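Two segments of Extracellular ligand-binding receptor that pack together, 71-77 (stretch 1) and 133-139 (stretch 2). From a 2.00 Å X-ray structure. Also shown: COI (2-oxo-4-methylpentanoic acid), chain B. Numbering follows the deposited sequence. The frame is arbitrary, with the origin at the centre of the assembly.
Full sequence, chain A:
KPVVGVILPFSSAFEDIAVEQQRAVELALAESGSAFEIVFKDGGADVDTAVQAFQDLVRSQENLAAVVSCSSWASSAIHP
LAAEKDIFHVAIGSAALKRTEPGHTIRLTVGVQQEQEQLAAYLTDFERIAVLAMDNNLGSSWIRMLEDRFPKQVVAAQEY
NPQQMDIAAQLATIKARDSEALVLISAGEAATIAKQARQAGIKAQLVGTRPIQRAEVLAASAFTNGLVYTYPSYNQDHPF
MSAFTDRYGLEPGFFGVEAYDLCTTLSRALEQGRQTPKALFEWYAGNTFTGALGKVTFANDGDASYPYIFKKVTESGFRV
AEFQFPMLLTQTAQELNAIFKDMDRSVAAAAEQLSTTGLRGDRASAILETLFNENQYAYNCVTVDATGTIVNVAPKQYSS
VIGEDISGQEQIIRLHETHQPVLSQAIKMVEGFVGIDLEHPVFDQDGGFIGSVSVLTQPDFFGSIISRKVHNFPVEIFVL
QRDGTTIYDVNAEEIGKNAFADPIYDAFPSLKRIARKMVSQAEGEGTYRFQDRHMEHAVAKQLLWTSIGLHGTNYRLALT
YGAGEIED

Stretch 1, residues 71-77: SSWASSA
Stretch 2 (133-139) AMDNNLG

The contact joins the first turns of two helices, held by one side-chain-to-backbone hydrogen bond and by the packing of an indole ring, with 281 Å² buried in all. Stretch 1 leaves its loop at Ser 71 (phi/psi 102/140) and is helical from Ser 72 onward. Ser 71, chi1 p, caps this helix, its OG accepting from Ala 74 N at 3.0 Å. Stretch 2 passes from the end of a strand at Met 134 (-52/137) through Asp 135 (-80/75) and an extended Asn 136 (-156/-177) into a helix beginning at Asn 137. Asn 136, chi1 p, is its cap: OD1 accepts weak bonds from Leu 138 N (3.1 Å) and Gly 139 N (3.3 Å).

The register sets Ser 72 CA 6.1 Å from Leu 138 CA and Trp 73 CA 6.0 Å from Asn 137 CA. The CA-to-CB bond of Asn 137 points sideways, but chi1 68° and chi2 -28° bring its amide to the other helix, where ND2 donates to Ser 72 O at 3.1 Å and a nearly straight 168°. That carbonyl also accepts from Ser 76 OG at 3.1 Å. Asn 137 OD1 lies 3.1 Å from Trp 73 N, but the angle is too poor for a hydrogen bond.

Trp 73 (chi1 45°, chi2 103°) likewise starts sideways and reaches across with its ring. Asn 136 ND2 lies over one face, 3.3 Å from Trp 73 CZ3, while Leu 138 CB is at the edge, 4.2 Å from CZ3. The selenium of selenomethionine Met 134 approaches obliquely, SE to Trp 73 CZ3 4.1 Å.

Ser 72, chi1 m, also binds the ligand: its N and OG donate to COI O1 at 2.9 and a very short 2.5 Å. Leu 138 CD1 lies 3.9 Å from Ser 72 OG and 3.6 Å from COI O2.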

# COMPACT_ATOMS: atom_id res chain seq x y z
N SER A 71 0.64 12.19 18.93
CA SER A 71 1.13 10.86 19.36
C SER A 71 -0.04 9.88 19.44
O SER A 71 -1.15 10.25 19.81
CB SER A 71 1.89 10.88 20.70
OG SER A 71 1.01 10.89 21.80
N SER A 72 0.21 8.65 19.01
CA SER A 72 -0.80 7.59 19.04
C SER A 72 -1.36 7.36 20.44
O SER A 72 -2.55 7.10 20.59
CB SER A 72 -0.22 6.30 18.48
OG SER A 72 0.23 6.52 17.15
N TRP A 73 -0.51 7.49 21.46
CA TRP A 73 -0.96 7.25 22.83
C TRP A 73 -1.77 8.40 23.39
O TRP A 73 -2.83 8.18 23.98
CB TRP A 73 0.23 6.93 23.77
CG TRP A 73 1.44 7.81 23.65
CD1 TRP A 73 1.81 8.81 24.50
CD2 TRP A 73 2.47 7.73 22.66
NE1 TRP A 73 2.99 9.37 24.09
CE2 TRP A 73 3.42 8.72 22.95
CE3 TRP A 73 2.68 6.91 21.54
CZ2 TRP A 73 4.55 8.92 22.18
CZ3 TRP A 73 3.81 7.12 20.76
CH2 TRP A 73 4.72 8.12 21.08
N ALA A 74 -1.30 9.63 23.20
CA ALA A 74 -2.12 10.76 23.63
C ALA A 74 -3.47 10.72 22.90
O ALA A 74 -4.53 10.92 23.50
CB ALA A 74 -1.42 12.07 23.37
N SER A 75 -3.44 10.42 21.61
CA SER A 75 -4.63 10.54 20.80
C SER A 75 -5.63 9.43 21.15
O SER A 75 -6.83 9.67 21.17
CB SER A 75 -4.29 10.52 19.30
OG SER A 75 -3.65 11.73 18.87
N SER A 76 -5.15 8.22 21.41
CA SER A 76 -6.05 7.12 21.73
C SER A 76 -6.76 7.38 23.07
O SER A 76 -7.94 7.08 23.21
CB SER A 76 -5.28 5.80 21.74
OG SER A 76 -5.07 5.34 20.41
N ALA A 77 -6.06 7.99 24.02
CA ALA A 77 -6.63 8.30 25.34
C ALA A 77 -7.58 9.50 25.29
O ALA A 77 -8.57 9.54 26.02
CB ALA A 77 -5.52 8.57 26.33
N ALA A 133 11.07 -1.98 19.26
CA ALA A 133 10.02 -0.94 19.18
C ALA A 133 9.84 -0.16 20.48
O ALA A 133 9.90 -0.71 21.58
CB ALA A 133 8.70 -1.56 18.78
N MSE A 134 9.58 1.13 20.33
CA MSE A 134 9.26 1.99 21.46
C MSE A 134 8.14 1.38 22.25
O MSE A 134 7.18 0.87 21.67
CB MSE A 134 8.86 3.42 20.96
CG MSE A 134 7.69 3.45 20.02
SE MSE A 134 7.25 5.35 19.40
CE MSE A 134 8.85 5.75 18.37
N ASP A 135 8.26 1.41 23.58
CA ASP A 135 7.24 0.82 24.44
C ASP A 135 6.01 1.72 24.64
O ASP A 135 5.82 2.32 25.71
CB ASP A 135 7.85 0.45 25.81
CG ASP A 135 6.88 -0.32 26.70
OD1 ASP A 135 6.13 -1.19 26.18
OD2 ASP A 135 6.85 -0.06 27.92
N ASN A 136 5.17 1.79 23.62
CA ASN A 136 3.89 2.45 23.72
C ASN A 136 2.99 1.86 22.66
O ASN A 136 3.42 0.95 21.95
CB ASN A 136 4.04 3.97 23.55
CG ASN A 136 4.86 4.35 22.33
OD1 ASN A 136 4.62 3.85 21.23
ND2 ASN A 136 5.82 5.22 22.53
N ASN A 137 1.76 2.36 22.52
CA ASN A 137 0.83 1.69 21.62
C ASN A 137 1.25 1.78 20.12
O ASN A 137 0.79 0.99 19.31
CB ASN A 137 -0.61 2.22 21.83
CG ASN A 137 -0.79 3.68 21.37
OD1 ASN A 137 0.15 4.46 21.37
ND2 ASN A 137 -2.01 4.06 21.02
N LEU A 138 2.14 2.70 19.75
CA LEU A 138 2.65 2.66 18.39
C LEU A 138 3.58 1.46 18.21
O LEU A 138 3.45 0.72 17.24
CB LEU A 138 3.39 3.96 18.01
CG LEU A 138 3.95 4.00 16.57
CD1 LEU A 138 2.85 4.18 15.52
CD2 LEU A 138 4.98 5.11 16.39
N GLY A 139 4.53 1.30 19.11
CA GLY A 139 5.44 0.16 19.06
C GLY A 139 4.66 -1.15 19.08
O GLY A 139 4.85 -2.03 18.24
C1 COI B . 2.81 8.10 16.16
O1 COI B . 2.31 7.81 17.27
O2 COI B . 2.34 7.67 15.07
C2 COI B . 3.97 9.04 16.13
O3 COI B . 4.51 9.32 15.08
C3 COI B . 4.38 9.61 17.47
C4 COI B . 5.65 10.38 17.34
C5 COI B . 5.68 11.38 18.47
C6 COI B . 6.75 9.33 17.42